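Local structure of exodeoxyribonuclease 10 (Escherichia coli, 4FZX) at residues 100-105 against 159-164; 84-89 against 94-99. The protein degrades single-stranded and double-stranded DNA from the 3' end as a magnesium-dependent exonuclease with roles in DNA repair. One frame throughout, in Å; residues are numbered along the deposited sequence.

Interaction 1: residues 100-105 against 159-164; sequences MKLARR and EQMADI. With nucleotides of chain A; nucleotides of chain B.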
HETATM    1  N   MSE C 100      -4.567   5.489 -22.811  1.00 10.93           N
HETATM    2  CA  MSE C 100      -3.811   6.360 -21.928  1.00 12.59           C
HETATM    3  C   MSE C 100      -3.717   5.774 -20.535  1.00 11.95           C
HETATM    4  O   MSE C 100      -2.637   5.679 -19.958  1.00 10.56           O
HETATM    5  CB  MSE C 100      -4.438   7.753 -21.868  1.00 11.92           C
HETATM    6  CG  MSE C 100      -3.582   8.751 -21.119  1.00 16.82           C
HETATM    7 SE   MSE C 100      -4.529  10.438 -20.812  1.00 30.80          SE
HETATM    8  CE  MSE C 100      -4.283  11.166 -22.582  1.00 24.48           C
ATOM      9  N   LYS C 101      -4.862   5.400 -19.987  1.00 13.54           N
ATOM     10  CA  LYS C 101      -4.891   4.726 -18.710  1.00 14.65           C
ATOM     11  C   LYS C 101      -4.068   3.458 -18.791  1.00 14.14           C
ATOM     12  O   LYS C 101      -3.360   3.118 -17.853  1.00 14.21           O
ATOM     13  CB  LYS C 101      -6.326   4.397 -18.307  1.00 15.04           C
ATOM     14  CG  LYS C 101      -7.118   5.610 -17.857  1.00 22.88           C
ATOM     15  CD  LYS C 101      -8.595   5.298 -17.716  1.00 29.32           C
ATOM     16  CE  LYS C 101      -9.264   6.260 -16.755  1.00 37.33           C
ATOM     17  NZ  LYS C 101      -9.104   5.829 -15.326  1.00 43.66           N
ATOM     18  N   LEU C 102      -4.196   2.727 -19.893  1.00 12.77           N
ATOM     19  CA  LEU C 102      -3.452   1.480 -20.020  1.00 13.03           C
ATOM     20  C   LEU C 102      -1.940   1.724 -20.002  1.00 12.58           C
ATOM     21  O   LEU C 102      -1.198   1.029 -19.309  1.00 13.83           O
ATOM     22  CB  LEU C 102      -3.861   0.720 -21.283  1.00 12.75           C
ATOM     23  CG  LEU C 102      -5.306   0.213 -21.330  1.00 14.48           C
ATOM     24  CD1 LEU C 102      -5.599  -0.507 -22.642  1.00 13.08           C
ATOM     25  CD2 LEU C 102      -5.606  -0.685 -20.134  1.00  9.76           C
ATOM     26  N   ALA C 103      -1.489   2.718 -20.754  1.00 12.39           N
ATOM     27  CA  ALA C 103      -0.058   3.011 -20.863  1.00 12.74           C
ATOM     28  C   ALA C 103       0.539   3.387 -19.509  1.00 12.39           C
ATOM     29  O   ALA C 103       1.602   2.906 -19.134  1.00 11.68           O
ATOM     30  CB  ALA C 103       0.171   4.129 -21.866  1.00 12.75           C
ATOM     31  N   ARG C 104      -0.176   4.236 -18.783  1.00 12.95           N
ATOM     32  CA  ARG C 104       0.235   4.701 -17.469  1.00 14.83           C
ATOM     33  C   ARG C 104       0.318   3.568 -16.456  1.00 14.32           C
ATOM     34  O   ARG C 104       1.197   3.568 -15.587  1.00 14.65           O
ATOM     35  CB  ARG C 104      -0.745   5.764 -16.954  1.00 16.02           C
ATOM     36  CG  ARG C 104      -0.676   7.082 -17.701  1.00 18.36           C
ATOM     37  CD  ARG C 104      -1.442   8.159 -16.951  1.00 20.07           C
ATOM     38  NE  ARG C 104      -0.656   8.720 -15.853  1.00 27.27           N
ATOM     39  CZ  ARG C 104      -1.084   9.678 -15.029  1.00 28.21           C
ATOM     40  NH1 ARG C 104      -2.310  10.182 -15.153  1.00 28.46           N
ATOM     41  NH2 ARG C 104      -0.284  10.129 -14.072  1.00 28.44           N
ATOM     42  N   ARG C 105      -0.605   2.620 -16.556  1.00 13.52           N
ATOM     43  CA  ARG C 105      -0.603   1.444 -15.683  1.00 13.85           C
ATOM     44  C   ARG C 105       0.487   0.441 -16.070  1.00 13.06           C
ATOM     45  O   ARG C 105       1.095  -0.171 -15.213  1.00 13.38           O
ATOM     46  CB  ARG C 105      -1.984   0.772 -15.660  1.00 13.96           C
ATOM     47  CG  ARG C 105      -1.974  -0.696 -15.188  1.00 18.10           C
ATOM     48  CD  ARG C 105      -2.088  -0.810 -13.670  1.00 24.90           C
ATOM     49  NE  ARG C 105      -3.215  -0.032 -13.165  1.00 33.39           N
ATOM     50  CZ  ARG C 105      -4.360  -0.560 -12.731  1.00 37.12           C
ATOM     51  NH1 ARG C 105      -4.532  -1.882 -12.708  1.00 33.09           N
ATOM     52  NH2 ARG C 105      -5.332   0.234 -12.305  1.00 40.26           N
ATOM     53  N   GLU C 159     -11.430  -7.505 -21.812  1.00 18.71           N
ATOM     54  CA  GLU C 159     -12.111  -7.403 -20.513  1.00 19.23           C
ATOM     55  C   GLU C 159     -11.230  -6.776 -19.438  1.00 18.45           C
ATOM     56  O   GLU C 159     -11.691  -5.964 -18.642  1.00 17.49           O
ATOM     57  CB  GLU C 159     -12.562  -8.796 -20.043  1.00 20.85           C
ATOM     58  CG  GLU C 159     -13.655  -9.416 -20.892  1.00 25.36           C
ATOM     59  CD  GLU C 159     -14.990  -8.738 -20.672  1.00 34.06           C
ATOM     60  OE1 GLU C 159     -15.892  -8.901 -21.529  1.00 39.85           O
ATOM     61  OE2 GLU C 159     -15.140  -8.037 -19.638  1.00 35.68           O
ATOM     62  N   GLN C 160      -9.989  -7.238 -19.346  1.00 18.56           N
ATOM     63  CA  GLN C 160      -9.075  -6.714 -18.337  1.00 17.48           C
ATOM     64  C   GLN C 160      -8.838  -5.249 -18.585  1.00 16.53           C
ATOM     65  O   GLN C 160      -8.799  -4.437 -17.644  1.00 17.14           O
ATOM     66  CB  GLN C 160      -7.751  -7.451 -18.380  1.00 17.93           C
ATOM     67  CG  GLN C 160      -7.779  -8.801 -17.720  1.00 17.64           C
ATOM     68  CD  GLN C 160      -6.491  -9.552 -17.946  1.00 17.77           C
ATOM     69  OE1 GLN C 160      -6.208  -9.997 -19.058  1.00 17.81           O
ATOM     70  NE2 GLN C 160      -5.673  -9.647 -16.905  1.00 17.98           N
HETATM   71  N   MSE C 161      -8.728  -4.906 -19.862  1.00 15.20           N
HETATM   72  CA  MSE C 161      -8.407  -3.545 -20.275  1.00 15.57           C
HETATM   73  C   MSE C 161      -9.552  -2.588 -19.970  1.00 16.41           C
HETATM   74  O   MSE C 161      -9.322  -1.444 -19.559  1.00 15.46           O
HETATM   75  CB  MSE C 161      -8.061  -3.508 -21.770  1.00 15.08           C
HETATM   76  CG  MSE C 161      -6.723  -4.121 -22.074  1.00 17.35           C
HETATM   77 SE   MSE C 161      -6.151  -3.845 -23.906  1.00 28.31          SE
HETATM   78  CE  MSE C 161      -7.219  -5.264 -24.778  1.00 17.53           C
ATOM     79  N   ALA C 162     -10.781  -3.058 -20.199  1.00 16.81           N
ATOM     80  CA  ALA C 162     -11.987  -2.321 -19.836  1.00 19.31           C
ATOM     81  C   ALA C 162     -12.072  -2.109 -18.331  1.00 21.51           C
ATOM     82  O   ALA C 162     -12.467  -1.036 -17.872  1.00 21.74           O
ATOM     83  CB  ALA C 162     -13.226  -3.057 -20.332  1.00 19.26           C
ATOM     84  N   ASP C 163     -11.659  -3.122 -17.566  1.00 23.14           N
ATOM     85  CA  ASP C 163     -11.671  -3.039 -16.110  1.00 25.93           C
ATOM     86  C   ASP C 163     -10.681  -2.004 -15.598  1.00 25.42           C
ATOM     87  O   ASP C 163     -11.021  -1.171 -14.767  1.00 26.20           O
ATOM     88  CB  ASP C 163     -11.366  -4.404 -15.479  1.00 27.41           C
ATOM     89  CG  ASP C 163     -12.452  -5.440 -15.752  1.00 34.41           C
ATOM     90  OD1 ASP C 163     -13.631  -5.061 -15.964  1.00 39.23           O
ATOM     91  OD2 ASP C 163     -12.130  -6.653 -15.716  1.00 43.43           O
ATOM     92  N   ILE C 164      -9.434  -2.107 -16.050  1.00 25.89           N
ATOM     93  CA  ILE C 164      -8.423  -1.077 -15.803  1.00 24.33           C
ATOM     94  C   ILE C 164      -8.916   0.330 -16.211  1.00 24.29           C
ATOM     95  O   ILE C 164      -8.656   1.307 -15.508  1.00 24.86           O
ATOM     96  CB  ILE C 164      -7.102  -1.410 -16.553  1.00 24.25           C
ATOM     97  CG1 ILE C 164      -6.483  -2.694 -15.999  1.00 25.68           C
ATOM     98  CG2 ILE C 164      -6.126  -0.241 -16.504  1.00 21.84           C
ATOM     99  CD1 ILE C 164      -5.244  -3.160 -16.742  1.00 25.73           C
TER
ATOM    100  P    DG A  15       0.746  15.907 -21.189  1.00 23.24           P
ATOM    101  OP1  DG A  15       1.870  15.169 -21.782  1.00 21.89           O
ATOM    102  OP2  DG A  15       0.653  17.368 -21.403  1.00 29.39           O
ATOM    103  O5'  DG A  15      -0.609  15.236 -21.708  1.00 24.30           O
ATOM    104  C5'  DG A  15      -0.751  13.822 -21.680  1.00 18.56           C
ATOM    105  C4'  DG A  15      -2.195  13.434 -21.929  1.00 19.29           C
ATOM    106  O4'  DG A  15      -3.025  13.790 -20.791  1.00 21.07           O
ATOM    107  C3'  DG A  15      -2.837  14.108 -23.131  1.00 17.02           C
ATOM    108  O3'  DG A  15      -2.630  13.280 -24.254  1.00 15.47           O
ATOM    109  C2'  DG A  15      -4.311  14.145 -22.752  1.00 19.42           C
ATOM    110  C1'  DG A  15      -4.281  14.263 -21.231  1.00 18.68           C
ATOM    111  N9   DG A  15      -4.375  15.640 -20.776  1.00 19.58           N
ATOM    112  C8   DG A  15      -3.416  16.607 -20.921  1.00 21.10           C
ATOM    113  N7   DG A  15      -3.757  17.747 -20.377  1.00 27.10           N
ATOM    114  C5   DG A  15      -5.010  17.505 -19.831  1.00 22.62           C
ATOM    115  C6   DG A  15      -5.863  18.385 -19.133  1.00 29.22           C
ATOM    116  O6   DG A  15      -5.639  19.571 -18.841  1.00 33.59           O
ATOM    117  N1   DG A  15      -7.061  17.765 -18.758  1.00 29.49           N
ATOM    118  C2   DG A  15      -7.370  16.437 -19.035  1.00 30.77           C
ATOM    119  N2   DG A  15      -8.584  16.004 -18.629  1.00 25.64           N
ATOM    120  N3   DG A  15      -6.561  15.610 -19.710  1.00 22.49           N
ATOM    121  C4   DG A  15      -5.407  16.215 -20.065  1.00 19.24           C
TER
ATOM    122  P    DT B   5      -1.534   7.500 -10.488  1.00 62.74           P
ATOM    123  OP1  DT B   5      -1.619   7.901 -11.906  1.00 63.35           O
ATOM    124  OP2  DT B   5      -1.137   6.114 -10.163  1.00 63.81           O
ATOM    125  O5'  DT B   5      -0.550   8.489  -9.687  1.00 62.56           O
ATOM    126  C5'  DT B   5      -0.118   9.722 -10.282  1.00 62.17           C
ATOM    127  C4'  DT B   5       0.483  10.661  -9.236  1.00 61.54           C
ATOM    128  O4'  DT B   5      -0.470  11.705  -8.878  1.00 60.65           O
ATOM    129  C3'  DT B   5       0.918  10.029  -7.921  1.00 62.35           C
ATOM    130  O3'  DT B   5       2.176  10.571  -7.570  1.00 64.83           O
ATOM    131  C2'  DT B   5      -0.156  10.481  -6.935  1.00 61.32           C
ATOM    132  C1'  DT B   5      -0.455  11.875  -7.472  1.00 57.98           C
ATOM    133  N1   DT B   5      -1.780  12.452  -7.067  1.00 54.07           N
ATOM    134  C2   DT B   5      -1.871  13.809  -6.830  1.00 52.02           C
ATOM    135  O2   DT B   5      -0.919  14.564  -6.884  1.00 49.52           O
ATOM    136  N3   DT B   5      -3.122  14.252  -6.484  1.00 51.48           N
ATOM    137  C4   DT B   5      -4.275  13.494  -6.380  1.00 51.40           C
ATOM    138  O4   DT B   5      -5.352  13.999  -6.073  1.00 50.52           O
ATOM    139  C5   DT B   5      -4.120  12.081  -6.664  1.00 51.45           C
ATOM    140  C7   DT B   5      -5.310  11.160  -6.576  1.00 50.90           C
ATOM    141  C6   DT B   5      -2.896  11.637  -6.989  1.00 52.23           C
TER
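Leu102 reaches out from helix 100-105 and fits its forked end between Met161 and Ile164 of helix 159-164. The two methyls divide the work: CD1 lies 3.6 Å from the selenium SE of Met161, modelled as selenomethionine, while CD2 sits 3.7 Å from CG2 of Ile164. Both partners run across the leucine at about a right angle. Met161 CB and CG also touch the leucine methyls, while its end leads off; the residue also touches Leu147 and Met151 of helix 136-154. Ile164 uses both branches. With CG2 anti to the backbone N, that methyl faces Leu102 and lies over the centre of the Arg105 guanidinium, 4.2 Å from its CZ; CG1 is 3.9 Å from Arg105 NH1. The arginine gets there by folding at chi2 (87°) and chi3 (51°), so that its flat group roofs the isoleucine at the exposed margin.

Helix 100-105 turns another side to the DNA. Arg104 holds one guanidinium face toward DT5 of chain B, with OP1 3.4 Å from NH2 and above the plane, and also makes a cation-pi contact with Tyr112. Lys101 forms a salt bridge to a phosphate of the bound DNA, and Met100 packs on a sugar of the bound DNA. The segment axes pass 9.8 Å apart, close to perpendicular at 91°. The arrangement is an orthogonal helix-helix packing within the DnaQ-like (DEDDh) exonuclease fold, joining the helix after strand 95-98, the outermost strand on its side of the sheet within this chain, to the C-terminal helix of the model.

Interaction 2: residues 84-89 against 94-99; sequences FDRRVL and GEWICT. With nucleotides of chain A.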
ATOM      1  N   PHE C  84     -12.341  11.806 -23.279  1.00 12.41           N
ATOM      2  CA  PHE C  84     -12.592  12.896 -24.206  1.00 12.33           C
ATOM      3  C   PHE C  84     -13.568  12.513 -25.331  1.00 11.60           C
ATOM      4  O   PHE C  84     -14.623  13.121 -25.460  1.00 11.35           O
ATOM      5  CB  PHE C  84     -11.275  13.462 -24.760  1.00 10.11           C
ATOM      6  CG  PHE C  84     -11.465  14.570 -25.755  1.00 12.50           C
ATOM      7  CD1 PHE C  84     -11.730  15.867 -25.332  1.00 11.56           C
ATOM      8  CD2 PHE C  84     -11.406  14.313 -27.120  1.00 12.55           C
ATOM      9  CE1 PHE C  84     -11.919  16.890 -26.254  1.00 13.05           C
ATOM     10  CE2 PHE C  84     -11.592  15.328 -28.047  1.00 11.30           C
ATOM     11  CZ  PHE C  84     -11.835  16.622 -27.615  1.00 12.60           C
ATOM     12  N   ASP C  85     -13.256  11.470 -26.098  1.00 12.85           N
ATOM     13  CA  ASP C  85     -14.131  11.082 -27.226  1.00 14.92           C
ATOM     14  C   ASP C  85     -15.539  10.676 -26.780  1.00 15.11           C
ATOM     15  O   ASP C  85     -16.530  11.041 -27.419  1.00 14.10           O
ATOM     16  CB  ASP C  85     -13.500   9.983 -28.077  1.00 14.66           C
ATOM     17  CG  ASP C  85     -12.074  10.315 -28.483  1.00 19.02           C
ATOM     18  OD1 ASP C  85     -11.186  10.313 -27.590  1.00 18.48           O
ATOM     19  OD2 ASP C  85     -11.857  10.630 -29.677  1.00 21.95           O
ATOM     20  N   ARG C  86     -15.618   9.961 -25.661  1.00 15.25           N
ATOM     21  CA  ARG C  86     -16.903   9.555 -25.106  1.00 17.13           C
ATOM     22  C   ARG C  86     -17.779  10.780 -24.823  1.00 15.90           C
ATOM     23  O   ARG C  86     -18.935  10.817 -25.205  1.00 16.65           O
ATOM     24  CB  ARG C  86     -16.702   8.727 -23.835  1.00 17.56           C
ATOM     25  CG  ARG C  86     -17.979   8.108 -23.305  1.00 25.05           C
ATOM     26  CD  ARG C  86     -17.870   7.718 -21.842  1.00 34.14           C
ATOM     27  NE  ARG C  86     -19.194   7.651 -21.233  1.00 44.00           N
ATOM     28  CZ  ARG C  86     -19.666   8.523 -20.344  1.00 48.99           C
ATOM     29  NH1 ARG C  86     -18.890   9.499 -19.881  1.00 48.30           N
ATOM     30  NH2 ARG C  86     -20.912   8.395 -19.889  1.00 50.84           N
ATOM     31  N   ARG C  87     -17.180  11.823 -24.262  1.00 15.38           N
ATOM     32  CA  ARG C  87     -17.901  13.065 -23.989  1.00 15.73           C
ATOM     33  C   ARG C  87     -18.358  13.809 -25.242  1.00 15.32           C
ATOM     34  O   ARG C  87     -19.466  14.345 -25.284  1.00 14.73           O
ATOM     35  CB  ARG C  87     -17.064  13.991 -23.111  1.00 15.90           C
ATOM     36  CG  ARG C  87     -17.688  15.355 -22.871  1.00 21.12           C
ATOM     37  CD  ARG C  87     -17.022  16.080 -21.694  1.00 27.30           C
ATOM     38  NE  ARG C  87     -15.568  16.212 -21.840  1.00 31.86           N
ATOM     39  CZ  ARG C  87     -14.964  17.139 -22.587  1.00 35.04           C
ATOM     40  NH1 ARG C  87     -15.677  18.005 -23.302  1.00 34.68           N
ATOM     41  NH2 ARG C  87     -13.639  17.207 -22.611  1.00 35.97           N
ATOM     42  N   VAL C  88     -17.488  13.910 -26.243  1.00 14.97           N
ATOM     43  CA  VAL C  88     -17.770  14.811 -27.360  1.00 13.28           C
ATOM     44  C   VAL C  88     -18.583  14.123 -28.462  1.00 14.18           C
ATOM     45  O   VAL C  88     -19.197  14.779 -29.292  1.00 14.79           O
ATOM     46  CB  VAL C  88     -16.480  15.461 -27.939  1.00 11.97           C
ATOM     47  CG1 VAL C  88     -15.738  16.219 -26.851  1.00  9.34           C
ATOM     48  CG2 VAL C  88     -15.579  14.412 -28.569  1.00  9.33           C
ATOM     49  N   LEU C  89     -18.590  12.797 -28.447  1.00 15.02           N
ATOM     50  CA  LEU C  89     -19.351  12.013 -29.407  1.00 16.58           C
ATOM     51  C   LEU C  89     -20.754  11.734 -28.856  1.00 17.75           C
ATOM     52  O   LEU C  89     -20.944  11.692 -27.635  1.00 18.05           O
ATOM     53  CB  LEU C  89     -18.634  10.687 -29.662  1.00 16.14           C
ATOM     54  CG  LEU C  89     -17.746  10.461 -30.892  1.00 19.18           C
ATOM     55  CD1 LEU C  89     -17.403  11.711 -31.662  1.00 14.39           C
ATOM     56  CD2 LEU C  89     -16.496   9.649 -30.550  1.00 17.40           C
ATOM     57  N   GLY C  94     -21.053   0.465 -27.211  1.00 23.56           N
ATOM     58  CA  GLY C  94     -20.119  -0.530 -26.671  1.00 22.99           C
ATOM     59  C   GLY C  94     -19.555  -0.157 -25.319  1.00 21.97           C
ATOM     60  O   GLY C  94     -20.159   0.604 -24.575  1.00 22.82           O
ATOM     61  N   GLU C  95     -18.401  -0.716 -24.993  1.00 20.82           N
ATOM     62  CA  GLU C  95     -17.675  -0.346 -23.780  1.00 21.15           C
ATOM     63  C   GLU C  95     -16.344   0.316 -24.179  1.00 18.28           C
ATOM     64  O   GLU C  95     -15.757  -0.025 -25.200  1.00 15.92           O
ATOM     65  CB  GLU C  95     -17.411  -1.599 -22.929  1.00 22.41           C
ATOM     66  CG  GLU C  95     -17.427  -1.365 -21.425  1.00 31.95           C
ATOM     67  CD  GLU C  95     -18.841  -1.196 -20.866  1.00 40.50           C
ATOM     68  OE1 GLU C  95     -18.985  -0.540 -19.812  1.00 43.55           O
ATOM     69  OE2 GLU C  95     -19.805  -1.698 -21.491  1.00 42.16           O
ATOM     70  N   TRP C  96     -15.889   1.269 -23.380  1.00 16.40           N
ATOM     71  CA  TRP C  96     -14.722   2.049 -23.733  1.00 14.64           C
ATOM     72  C   TRP C  96     -13.454   1.488 -23.119  1.00 14.66           C
ATOM     73  O   TRP C  96     -13.441   1.021 -21.969  1.00 14.88           O
ATOM     74  CB  TRP C  96     -14.893   3.509 -23.333  1.00 13.89           C
ATOM     75  CG  TRP C  96     -15.809   4.267 -24.221  1.00 15.55           C
ATOM     76  CD1 TRP C  96     -17.150   4.476 -24.028  1.00 14.62           C
ATOM     77  CD2 TRP C  96     -15.469   4.936 -25.447  1.00 14.79           C
ATOM     78  NE1 TRP C  96     -17.658   5.238 -25.054  1.00 15.54           N
ATOM     79  CE2 TRP C  96     -16.656   5.508 -25.953  1.00 14.41           C
ATOM     80  CE3 TRP C  96     -14.279   5.096 -26.173  1.00 15.34           C
ATOM     81  CZ2 TRP C  96     -16.681   6.257 -27.132  1.00 17.55           C
ATOM     82  CZ3 TRP C  96     -14.313   5.813 -27.363  1.00 11.11           C
ATOM     83  CH2 TRP C  96     -15.497   6.405 -27.816  1.00 15.98           C
ATOM     84  N   ILE C  97     -12.386   1.527 -23.906  1.00 13.72           N
ATOM     85  CA  ILE C  97     -11.052   1.231 -23.420  1.00 12.53           C
ATOM     86  C   ILE C  97     -10.153   2.438 -23.676  1.00 13.42           C
ATOM     87  O   ILE C  97     -10.196   3.045 -24.756  1.00 13.18           O
ATOM     88  CB  ILE C  97     -10.492  -0.021 -24.092  1.00 11.15           C
ATOM     89  CG1 ILE C  97     -11.213  -1.264 -23.549  1.00 12.41           C
ATOM     90  CG2 ILE C  97      -8.993  -0.132 -23.875  1.00  9.36           C
ATOM     91  CD1 ILE C  97     -11.060  -2.511 -24.428  1.00 11.37           C
ATOM     92  N   CYS C  98      -9.417   2.848 -22.647  1.00 12.88           N
ATOM     93  CA  CYS C  98      -8.524   3.993 -22.772  1.00 12.91           C
ATOM     94  C   CYS C  98      -7.058   3.562 -22.828  1.00 11.35           C
ATOM     95  O   CYS C  98      -6.550   2.992 -21.880  1.00 12.90           O
ATOM     96  CB  CYS C  98      -8.740   4.959 -21.613  1.00 11.30           C
ATOM     97  SG  CYS C  98      -7.756   6.457 -21.768  1.00 14.08           S
ATOM     98  N   THR C  99      -6.385   3.820 -23.946  1.00 11.33           N
ATOM     99  CA  THR C  99      -4.971   3.459 -24.066  1.00 10.54           C
ATOM    100  C   THR C  99      -4.061   4.338 -23.223  1.00 11.52           C
ATOM    101  O   THR C  99      -2.939   3.949 -22.896  1.00 13.11           O
ATOM    102  CB  THR C  99      -4.478   3.448 -25.506  1.00 11.11           C
ATOM    103  OG1 THR C  99      -4.857   4.663 -26.170  1.00  9.42           O
ATOM    104  CG2 THR C  99      -5.023   2.236 -26.249  1.00  8.04           C
TER
ATOM    105  P    DA A  16      -2.823  13.870 -25.708  1.00 10.99           P
ATOM    106  OP1  DA A  16      -2.543  12.727 -26.600  1.00 13.51           O
ATOM    107  OP2  DA A  16      -2.095  15.168 -25.805  1.00 16.88           O
ATOM    108  O5'  DA A  16      -4.399  14.170 -25.789  1.00 12.82           O
ATOM    109  C5'  DA A  16      -5.340  13.116 -25.775  1.00  9.29           C
ATOM    110  C4'  DA A  16      -6.747  13.666 -25.993  1.00  9.43           C
ATOM    111  O4'  DA A  16      -7.216  14.258 -24.748  1.00 10.64           O
ATOM    112  C3'  DA A  16      -6.846  14.784 -27.037  1.00 12.80           C
ATOM    113  O3'  DA A  16      -7.126  14.231 -28.347  1.00  9.30           O
ATOM    114  C2'  DA A  16      -8.005  15.637 -26.508  1.00  9.16           C
ATOM    115  C1'  DA A  16      -7.866  15.476 -24.999  1.00 11.51           C
ATOM    116  N9   DA A  16      -7.096  16.551 -24.420  1.00 14.42           N
ATOM    117  C8   DA A  16      -5.874  16.997 -24.806  1.00 19.10           C
ATOM    118  N7   DA A  16      -5.473  18.055 -24.151  1.00 20.55           N
ATOM    119  C5   DA A  16      -6.503  18.306 -23.275  1.00 15.96           C
ATOM    120  C6   DA A  16      -6.690  19.313 -22.321  1.00 19.96           C
ATOM    121  N6   DA A  16      -5.788  20.265 -22.068  1.00 19.71           N
ATOM    122  N1   DA A  16      -7.852  19.308 -21.649  1.00 25.01           N
ATOM    123  C2   DA A  16      -8.758  18.351 -21.923  1.00 26.61           C
ATOM    124  N3   DA A  16      -8.698  17.356 -22.812  1.00 19.36           N
ATOM    125  C4   DA A  16      -7.522  17.401 -23.448  1.00 17.27           C
TER
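Arg86 leans its aliphatic stem across the indole of Trp96, and its carbons pass over the pyrrole side, round NE1 and CD1. CB stands over the face in a CH-pi contact, 4.0 Å from the centroid of the five-membered ring and 21° off its normal. CG, set anti to the backbone N (chi1 -172°), comes closest, 3.4 Å from Trp96 NE1. CD moves on to the pyrrole rim, 4.0 Å from CD1. Beyond it the extended chain carries the guanidinium past the ring, its plane nearly perpendicular to the indole. At the benzo end, Asp85 CB lies 4.1 Å from Trp96 CH2, and Leu89 CD2 approaches the same atom at the ring edge. An alanine in place of Trp96 would probably leave the Arg86 stem without its aromatic support and open a gap beside Asp85 and Leu89.

The Asp85 side chain lies about 4 Å from a bound sodium ion; Asp6, Glu8 and Asp139 form a sodium site in this structure. Phe84, on the same helix, lays one ring face on the sugar of DA16 of chain A, with C2' 3.7 Å from CG. Between helix and strand the chemistry is apolar and CH-pi: Arg86 contributes its hydrocarbon stem, while its charge is carried past the ring.

Along the chain, interaction 2 comes first: helix 82-88 leaves strand 76-79, and a short loop of four residues between the segments brings the chain back as strand 95-98, next to and parallel with 76-79, completing a beta-alpha-beta unit. The strand runs directly into helix 99-106, where interaction 1 opens; it closes only after 53 further residues, including helices 114-120 and 136-154. The two contacts therefore stand in series, neither nested nor crossed. They meet at Ile97, whose CG2 is 3.6 Å from Leu102 CD1 and whose CG1 is 3.8 Å from Ala162 N; it also packs on Met161. Strand 95-98, outermost within this chain, thus connects helix 82-88 with the C-terminal helix 158-165.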